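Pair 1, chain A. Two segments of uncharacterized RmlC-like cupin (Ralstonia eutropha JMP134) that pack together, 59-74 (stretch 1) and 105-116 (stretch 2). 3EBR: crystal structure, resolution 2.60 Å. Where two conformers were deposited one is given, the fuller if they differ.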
# COMPACT_ATOMS: atom_id res chain seq x y z
N HIS A 59 -10.27 3.94 -17.32
CA HIS A 59 -10.80 3.43 -16.08
C HIS A 59 -9.52 2.98 -15.43
O HIS A 59 -8.73 2.31 -16.11
CB HIS A 59 -11.70 2.23 -16.29
CG HIS A 59 -12.17 1.57 -15.03
ND1 HIS A 59 -13.43 1.79 -14.50
CD2 HIS A 59 -11.56 0.70 -14.20
CE1 HIS A 59 -13.57 1.08 -13.40
NE2 HIS A 59 -12.45 0.41 -13.19
N HIS A 60 -9.32 3.34 -14.16
CA HIS A 60 -8.13 2.96 -13.41
C HIS A 60 -8.50 2.06 -12.22
O HIS A 60 -9.41 2.39 -11.46
CB HIS A 60 -7.34 4.19 -12.96
CG HIS A 60 -6.06 3.83 -12.28
ND1 HIS A 60 -5.11 3.04 -12.88
CD2 HIS A 60 -5.56 4.17 -11.08
CE1 HIS A 60 -4.09 2.88 -12.05
NE2 HIS A 60 -4.34 3.57 -10.96
N THR A 61 -7.79 0.94 -12.08
CA THR A 61 -8.05 -0.05 -11.03
C THR A 61 -7.57 0.26 -9.60
O THR A 61 -8.18 -0.25 -8.65
CB THR A 61 -7.45 -1.42 -11.46
OG1 THR A 61 -6.04 -1.29 -11.69
CG2 THR A 61 -8.12 -1.92 -12.76
N GLY A 62 -6.51 1.06 -9.44
CA GLY A 62 -5.98 1.43 -8.12
C GLY A 62 -6.00 2.94 -7.95
O GLY A 62 -6.93 3.59 -8.40
N THR A 63 -5.00 3.49 -7.29
CA THR A 63 -4.93 4.93 -7.06
C THR A 63 -3.91 5.58 -7.97
O THR A 63 -3.12 4.90 -8.62
CB THR A 63 -4.54 5.22 -5.61
OG1 THR A 63 -3.29 4.59 -5.34
CG2 THR A 63 -5.59 4.67 -4.66
N VAL A 64 -3.99 6.91 -8.04
CA VAL A 64 -3.07 7.73 -8.81
C VAL A 64 -2.84 9.03 -8.03
O VAL A 64 -3.81 9.69 -7.68
CB VAL A 64 -3.57 8.12 -10.21
CG1 VAL A 64 -2.51 8.94 -10.94
CG2 VAL A 64 -3.91 6.92 -11.03
N ILE A 65 -1.59 9.35 -7.70
CA ILE A 65 -1.22 10.59 -7.04
C ILE A 65 -0.57 11.40 -8.16
O ILE A 65 0.38 10.92 -8.77
CB ILE A 65 -0.22 10.39 -5.92
CG1 ILE A 65 -0.83 9.54 -4.79
CG2 ILE A 65 0.26 11.75 -5.38
CD1 ILE A 65 0.15 9.18 -3.69
N VAL A 66 -1.09 12.60 -8.45
CA VAL A 66 -0.54 13.45 -9.50
C VAL A 66 -0.12 14.80 -8.94
O VAL A 66 -0.95 15.51 -8.38
CB VAL A 66 -1.55 13.72 -10.64
CG1 VAL A 66 -0.88 14.55 -11.71
CG2 VAL A 66 -2.09 12.44 -11.25
N TYR A 67 1.18 15.13 -9.07
CA TYR A 67 1.74 16.42 -8.69
C TYR A 67 2.06 17.12 -10.03
O TYR A 67 2.86 16.62 -10.82
CB TYR A 67 2.99 16.30 -7.84
CG TYR A 67 3.65 17.65 -7.63
CD1 TYR A 67 3.09 18.59 -6.78
CD2 TYR A 67 4.81 18.00 -8.32
CE1 TYR A 67 3.67 19.85 -6.60
CE2 TYR A 67 5.40 19.26 -8.15
CZ TYR A 67 4.83 20.17 -7.28
OH TYR A 67 5.41 21.40 -7.11
N THR A 68 1.45 18.28 -10.25
CA THR A 68 1.64 19.04 -11.49
C THR A 68 2.89 19.90 -11.38
O THR A 68 2.94 20.85 -10.59
CB THR A 68 0.41 19.91 -11.76
OG1 THR A 68 -0.75 19.06 -11.74
CG2 THR A 68 0.52 20.64 -13.10
N VAL A 69 3.90 19.56 -12.18
CA VAL A 69 5.19 20.27 -12.18
C VAL A 69 4.98 21.60 -12.91
O VAL A 69 5.42 22.64 -12.42
CB VAL A 69 6.32 19.41 -12.76
CG1 VAL A 69 7.63 20.15 -12.73
CG2 VAL A 69 6.44 18.12 -11.96
N GLN A 70 4.33 21.55 -14.08
CA GLN A 70 3.98 22.77 -14.82
C GLN A 70 2.78 22.54 -15.71
O GLN A 70 2.45 21.39 -16.04
CB GLN A 70 5.13 23.34 -15.65
CG GLN A 70 5.62 22.52 -16.83
CD GLN A 70 6.38 23.38 -17.82
OE1 GLN A 70 7.21 24.20 -17.44
NE2 GLN A 70 6.10 23.18 -19.11
N GLY A 71 2.18 23.65 -16.14
CA GLY A 71 1.01 23.65 -16.99
C GLY A 71 -0.25 23.45 -16.17
O GLY A 71 -0.19 23.37 -14.94
N SER A 72 -1.39 23.43 -16.87
CA SER A 72 -2.69 23.23 -16.23
C SER A 72 -3.49 22.20 -17.01
O SER A 72 -3.41 22.15 -18.24
CB SER A 72 -3.48 24.53 -16.12
OG SER A 72 -2.72 25.53 -15.49
N TRP A 73 -4.26 21.39 -16.29
CA TRP A 73 -5.08 20.35 -16.90
C TRP A 73 -6.28 20.08 -16.01
O TRP A 73 -6.38 20.63 -14.91
CB TRP A 73 -4.25 19.09 -17.14
CG TRP A 73 -3.68 18.51 -15.90
CD1 TRP A 73 -2.50 18.83 -15.32
CD2 TRP A 73 -4.28 17.50 -15.08
NE1 TRP A 73 -2.33 18.09 -14.18
CE2 TRP A 73 -3.41 17.27 -14.01
CE3 TRP A 73 -5.48 16.78 -15.15
CZ2 TRP A 73 -3.68 16.33 -13.00
CZ3 TRP A 73 -5.76 15.87 -14.16
CH2 TRP A 73 -4.87 15.64 -13.10
N ARG A 74 -7.17 19.23 -16.49
CA ARG A 74 -8.38 18.85 -15.79
C ARG A 74 -8.99 17.59 -16.36
O ARG A 74 -8.54 17.10 -17.40
CB ARG A 74 -9.40 19.98 -15.90
CG ARG A 74 -9.65 20.48 -17.35
CD ARG A 74 -10.63 21.63 -17.37
NE ARG A 74 -12.02 21.18 -17.31
CZ ARG A 74 -12.84 21.00 -18.36
NH1 ARG A 74 -12.47 21.24 -19.63
NH2 ARG A 74 -14.09 20.58 -18.12
N GLY A 105 -0.62 27.19 -24.68
CA GLY A 105 0.10 27.65 -23.50
C GLY A 105 1.19 26.66 -23.13
O GLY A 105 1.50 25.78 -23.95
N PRO A 106 1.78 26.77 -21.92
CA PRO A 106 2.85 25.85 -21.50
C PRO A 106 2.49 24.37 -21.57
O PRO A 106 1.32 24.01 -21.41
CB PRO A 106 3.15 26.25 -20.05
CG PRO A 106 2.16 27.27 -19.67
CD PRO A 106 1.53 27.81 -20.89
N ASP A 107 3.49 23.53 -21.83
CA ASP A 107 3.28 22.08 -21.93
C ASP A 107 3.04 21.57 -20.52
O ASP A 107 3.58 22.12 -19.56
CB ASP A 107 4.48 21.38 -22.57
CG ASP A 107 4.76 21.85 -24.00
OD1 ASP A 107 3.92 22.57 -24.61
OD2 ASP A 107 5.84 21.49 -24.52
N ILE A 108 2.20 20.54 -20.42
CA ILE A 108 1.82 19.96 -19.15
C ILE A 108 2.82 18.89 -18.76
O ILE A 108 2.98 17.93 -19.49
CB ILE A 108 0.39 19.32 -19.20
CG1 ILE A 108 -0.71 20.37 -19.40
CG2 ILE A 108 0.08 18.55 -17.91
CD1 ILE A 108 -0.78 21.08 -20.73
N ILE A 109 3.52 19.09 -17.63
CA ILE A 109 4.47 18.13 -17.07
C ILE A 109 3.84 17.71 -15.76
O ILE A 109 3.45 18.58 -14.97
CB ILE A 109 5.87 18.71 -16.79
CG1 ILE A 109 6.47 19.45 -18.00
CG2 ILE A 109 6.81 17.58 -16.33
CD1 ILE A 109 6.76 18.59 -19.17
N THR A 110 3.72 16.40 -15.50
CA THR A 110 3.14 15.89 -14.25
C THR A 110 3.94 14.73 -13.68
O THR A 110 4.40 13.89 -14.44
CB THR A 110 1.69 15.38 -14.46
OG1 THR A 110 1.68 14.28 -15.38
CG2 THR A 110 0.78 16.49 -14.97
N PHE A 111 4.09 14.71 -12.35
CA PHE A 111 4.79 13.66 -11.62
C PHE A 111 3.66 12.77 -11.13
O PHE A 111 2.85 13.22 -10.34
CB PHE A 111 5.62 14.20 -10.47
CG PHE A 111 6.25 13.12 -9.64
CD1 PHE A 111 7.31 12.38 -10.15
CD2 PHE A 111 5.81 12.86 -8.34
CE1 PHE A 111 7.91 11.39 -9.39
CE2 PHE A 111 6.42 11.87 -7.57
CZ PHE A 111 7.46 11.12 -8.11
N ASN A 112 3.65 11.52 -11.59
CA ASN A 112 2.60 10.56 -11.32
C ASN A 112 3.07 9.32 -10.59
O ASN A 112 4.16 8.84 -10.89
CB ASN A 112 2.04 10.10 -12.66
CG ASN A 112 1.82 11.23 -13.61
OD1 ASN A 112 1.05 12.15 -13.34
ND2 ASN A 112 2.51 11.19 -14.74
N ILE A 113 2.26 8.83 -9.65
CA ILE A 113 2.52 7.60 -8.91
C ILE A 113 1.22 6.84 -9.13
O ILE A 113 0.22 7.16 -8.51
CB ILE A 113 2.81 7.82 -7.43
CG1 ILE A 113 4.03 8.72 -7.29
CG2 ILE A 113 3.02 6.46 -6.74
CD1 ILE A 113 4.54 8.79 -5.92
N VAL A 114 1.26 5.87 -10.05
CA VAL A 114 0.11 5.09 -10.45
C VAL A 114 0.19 3.66 -9.93
O VAL A 114 1.13 2.96 -10.27
CB VAL A 114 0.02 5.08 -12.00
CG1 VAL A 114 -1.14 4.25 -12.48
CG2 VAL A 114 -0.11 6.50 -12.53
N ALA A 115 -0.79 3.25 -9.13
CA ALA A 115 -0.89 1.91 -8.57
C ALA A 115 -1.98 1.20 -9.36
O ALA A 115 -3.08 1.70 -9.41
CB ALA A 115 -1.25 1.97 -7.12
N GLY A 116 -1.68 0.06 -9.98
CA GLY A 116 -2.66 -0.71 -10.76
C GLY A 116 -2.59 -0.41 -12.25
O GLY A 116 -1.70 0.31 -12.72

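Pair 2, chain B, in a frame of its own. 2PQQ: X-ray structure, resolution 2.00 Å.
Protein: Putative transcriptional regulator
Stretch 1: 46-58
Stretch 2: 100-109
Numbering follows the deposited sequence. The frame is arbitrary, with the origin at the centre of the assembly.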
# COMPACT_ATOMS: atom_id res chain seq x y z
N GLY B 46 -5.73 23.14 -6.29
CA GLY B 46 -4.93 23.20 -5.06
C GLY B 46 -3.45 23.21 -5.35
O GLY B 46 -2.95 22.40 -6.13
N ASP B 47 -2.73 24.16 -4.77
CA ASP B 47 -1.28 24.28 -5.03
C ASP B 47 -0.57 24.83 -3.81
O ASP B 47 0.52 25.40 -3.93
CB ASP B 47 -1.00 25.13 -6.31
CG ASP B 47 -1.12 26.66 -6.08
OD1 ASP B 47 -1.98 27.09 -5.28
OD2 ASP B 47 -0.34 27.43 -6.70
N ARG B 48 -1.19 24.64 -2.64
CA ARG B 48 -0.67 25.13 -1.37
C ARG B 48 -0.67 24.03 -0.35
O ARG B 48 -1.60 23.24 -0.29
CB ARG B 48 -1.58 26.22 -0.78
CG ARG B 48 -1.51 27.57 -1.40
CD ARG B 48 -2.56 28.45 -0.75
NE ARG B 48 -2.01 29.73 -0.31
CZ ARG B 48 -2.67 30.65 0.40
NH1 ARG B 48 -3.94 30.43 0.77
NH2 ARG B 48 -2.08 31.78 0.76
N LEU B 49 0.34 24.03 0.48
CA LEU B 49 0.43 23.28 1.70
C LEU B 49 0.11 24.19 2.86
O LEU B 49 0.39 25.34 2.77
CB LEU B 49 1.86 22.83 1.80
CG LEU B 49 2.60 22.45 3.05
CD1 LEU B 49 3.81 21.71 2.67
CD2 LEU B 49 2.93 23.62 3.85
N TYR B 50 -0.50 23.68 3.91
CA TYR B 50 -0.77 24.48 5.11
C TYR B 50 -0.20 23.75 6.32
O TYR B 50 -0.17 22.52 6.34
CB TYR B 50 -2.28 24.70 5.34
CG TYR B 50 -3.05 25.36 4.22
CD1 TYR B 50 -3.32 26.74 4.25
CD2 TYR B 50 -3.54 24.61 3.15
CE1 TYR B 50 -4.03 27.35 3.18
CE2 TYR B 50 -4.27 25.21 2.10
CZ TYR B 50 -4.49 26.57 2.12
OH TYR B 50 -5.25 27.14 1.09
N VAL B 51 0.20 24.48 7.33
CA VAL B 51 0.48 23.91 8.63
C VAL B 51 -0.47 24.61 9.55
O VAL B 51 -0.53 25.79 9.57
CB VAL B 51 1.93 24.20 9.06
CG1 VAL B 51 2.16 23.81 10.46
CG2 VAL B 51 2.91 23.49 8.16
N VAL B 52 -1.33 23.85 10.21
CA VAL B 52 -2.26 24.47 11.16
C VAL B 52 -1.46 24.93 12.38
O VAL B 52 -0.71 24.13 12.96
CB VAL B 52 -3.39 23.46 11.61
CG1 VAL B 52 -4.21 24.05 12.75
CG2 VAL B 52 -4.29 23.11 10.47
N THR B 53 -1.63 26.18 12.80
CA THR B 53 -0.94 26.64 14.01
C THR B 53 -1.86 26.79 15.24
O THR B 53 -1.39 26.81 16.39
CB THR B 53 -0.11 27.91 13.76
OG1 THR B 53 -0.98 29.00 13.48
CG2 THR B 53 0.82 27.72 12.54
N GLU B 54 -3.16 26.88 15.00
CA GLU B 54 -4.16 26.82 16.09
C GLU B 54 -5.54 26.52 15.52
O GLU B 54 -5.84 26.86 14.37
CB GLU B 54 -4.19 28.10 16.94
CG GLU B 54 -4.50 29.39 16.19
CD GLU B 54 -4.39 30.63 17.10
OE1 GLU B 54 -3.26 30.97 17.54
OE2 GLU B 54 -5.43 31.27 17.36
N GLY B 55 -6.35 25.87 16.34
CA GLY B 55 -7.70 25.48 15.96
C GLY B 55 -7.71 24.12 15.29
O GLY B 55 -6.67 23.45 15.18
N LYS B 56 -8.89 23.71 14.83
CA LYS B 56 -9.09 22.43 14.18
C LYS B 56 -9.80 22.60 12.85
O LYS B 56 -10.78 23.35 12.75
CB LYS B 56 -9.94 21.53 15.10
CG LYS B 56 -9.27 21.26 16.44
CD LYS B 56 -10.14 20.44 17.39
CE LYS B 56 -9.34 20.08 18.63
NZ LYS B 56 -7.88 19.94 18.29
N VAL B 57 -9.29 21.89 11.84
CA VAL B 57 -9.89 21.81 10.52
C VAL B 57 -10.35 20.36 10.27
O VAL B 57 -9.55 19.43 10.30
CB VAL B 57 -8.88 22.21 9.42
CG1 VAL B 57 -9.50 22.08 8.06
CG2 VAL B 57 -8.40 23.64 9.63
N LYS B 58 -11.65 20.18 10.01
CA LYS B 58 -12.17 18.88 9.61
C LYS B 58 -12.07 18.73 8.09
O LYS B 58 -12.55 19.59 7.36
CB LYS B 58 -13.64 18.73 10.05
CG LYS B 58 -14.31 17.46 9.57
CD LYS B 58 -15.81 17.64 9.58
CE LYS B 58 -16.47 16.63 8.67
NZ LYS B 58 -17.04 15.45 9.37
N GLU B 100 -12.08 28.81 15.54
CA GLU B 100 -11.14 29.80 15.05
C GLU B 100 -9.88 29.03 14.66
O GLU B 100 -9.36 28.25 15.45
CB GLU B 100 -10.80 30.82 16.14
CG GLU B 100 -9.88 31.93 15.66
CD GLU B 100 -8.69 32.14 16.56
OE1 GLU B 100 -8.84 32.74 17.66
OE2 GLU B 100 -7.58 31.71 16.17
N VAL B 101 -9.41 29.23 13.43
CA VAL B 101 -8.21 28.56 12.96
C VAL B 101 -7.21 29.57 12.41
O VAL B 101 -7.58 30.53 11.74
CB VAL B 101 -8.52 27.50 11.86
CG1 VAL B 101 -7.25 26.74 11.45
CG2 VAL B 101 -9.60 26.51 12.32
N LYS B 102 -5.93 29.33 12.69
CA LYS B 102 -4.85 30.03 12.01
C LYS B 102 -3.94 28.99 11.39
O LYS B 102 -3.74 27.89 11.95
CB LYS B 102 -4.07 30.91 12.99
CG LYS B 102 -4.83 32.15 13.44
CD LYS B 102 -4.02 32.98 14.44
CE LYS B 102 -4.89 33.96 15.22
NZ LYS B 102 -5.56 34.98 14.35
N LEU B 103 -3.44 29.32 10.19
CA LEU B 103 -2.58 28.43 9.42
C LEU B 103 -1.46 29.24 8.77
O LEU B 103 -1.59 30.45 8.57
CB LEU B 103 -3.36 27.73 8.29
CG LEU B 103 -4.77 27.16 8.50
CD1 LEU B 103 -5.78 28.13 7.97
CD2 LEU B 103 -4.90 25.84 7.78
N LEU B 104 -0.38 28.55 8.42
CA LEU B 104 0.67 29.14 7.58
C LEU B 104 0.63 28.38 6.26
O LEU B 104 0.58 27.16 6.28
CB LEU B 104 2.02 28.97 8.26
CG LEU B 104 2.21 29.91 9.46
CD1 LEU B 104 3.50 29.57 10.22
CD2 LEU B 104 2.19 31.37 9.00
N ALA B 105 0.65 29.08 5.15
CA ALA B 105 0.51 28.44 3.84
C ALA B 105 1.77 28.61 3.00
O ALA B 105 2.37 29.69 3.00
CB ALA B 105 -0.68 29.04 3.10
N LEU B 106 2.18 27.57 2.28
CA LEU B 106 3.26 27.73 1.29
C LEU B 106 2.73 27.27 -0.06
O LEU B 106 2.23 26.16 -0.17
CB LEU B 106 4.50 26.91 1.71
CG LEU B 106 5.81 27.10 0.89
CD1 LEU B 106 6.47 28.49 1.11
CD2 LEU B 106 6.82 25.97 1.14
N GLY B 107 2.82 28.13 -1.08
CA GLY B 107 2.33 27.81 -2.42
C GLY B 107 3.43 27.26 -3.31
O GLY B 107 4.62 27.56 -3.12
N HIS B 108 3.03 26.44 -4.28
CA HIS B 108 3.95 26.01 -5.33
C HIS B 108 4.80 27.17 -5.88
O HIS B 108 6.02 27.02 -6.05
CB HIS B 108 3.20 25.31 -6.47
CG HIS B 108 4.11 24.65 -7.44
ND1 HIS B 108 4.38 25.18 -8.69
CD2 HIS B 108 4.90 23.56 -7.33
CE1 HIS B 108 5.25 24.42 -9.31
NE2 HIS B 108 5.59 23.43 -8.51
N GLY B 109 4.17 28.32 -6.11
CA GLY B 109 4.80 29.53 -6.64
C GLY B 109 5.93 30.09 -5.77
O GLY B 109 6.79 30.83 -6.27
O HOH W 1 1.77 29.51 -5.62

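An antiparallel strand pair interrupted by a single bulge is a frame that very different side chains can fill, and the two pairs compared here illustrate the point. In pair 1, strands 64-70 and 108-115 run at 151° to each other; in pair 2, strands 48-54 and 101-107 run at 158°. In both, the strand axes approach to 4.5 Å, and fourteen central residues superpose with an RMSD of 0.7 Å.

The bulge matches residue for residue. Val A69 and Gln A70 coincide with Thr B53 and Glu B54, and in each pair one carbonyl opposite receives two backbone amides: Ile A109 O lies 3.0 Å from Val A69 N and 3.2 Å from Gln A70 N, while Lys B102 O lies 2.8 Å from Thr B53 N and 3.3 Å from Glu B54 N. One carbonyl thus serves two consecutive amides, and the register shifts by one without leaving either unpaired. Thr B53 adds a weak hydrogen bond from OG1 to Lys B102 O (3.3 Å). Val A69 has no such donor; its t rotamer leaves that site empty, and its CB makes an apolar contact with Ile A109 CG2 at 4.0 Å.

Glycine follows in both cases. Gly A71 and Gly B55 have positive phi, and a CB would point into the opposite strand: a CB on Gly A71 would lie 2.9 Å from Ile A108 CA, and one on Gly B55 2.9 Å from Val B101 CA and only 2.1 Å from Glu B100 O, clashes in each case.

Beside the glycine, the ends of the long side chains come nearer the other strand. Gln A70 NE2 donates to Asp A107 O at 2.8 Å, tying the side chain to backbone. At the matching position Glu B54 has no amide to donate, and its OE2 lies 2.5 Å from Glu B100 OE2, a close approach of like charges.

The face bearing Val A66, Thr A68, Thr A110 and Asn A112 is partly polar in pair 1. Thr A110 OG1 donates to Asn A112 OD1 (3.0 Å), and Trp A73 NE1 donates to Thr A68 OG1 (3.1 Å). Pair 2 fills the same places with Tyr B50, Val B52, Leu B103 and Ala B105. Here bulk is exchanged across the strands: the large Tyr B50 meets the small Ala B105, CD1 to CB 3.7 Å, whereas Val A66 CG1 lies 3.5 Å from Asn A112 OD1. Leu B103 CD2 also reaches Val B52 CG2, at 3.9 Å.

On the other face, Ile A65 and Ile A113 match Leu B49 and Leu B106, so branched aliphatic chains occupy both sites. The next pair differs more: Tyr A67 and Phe A111 touch through their CB atoms (4.3 Å) while their ends lead away, and Val B51 and Leu B104 replace the rings.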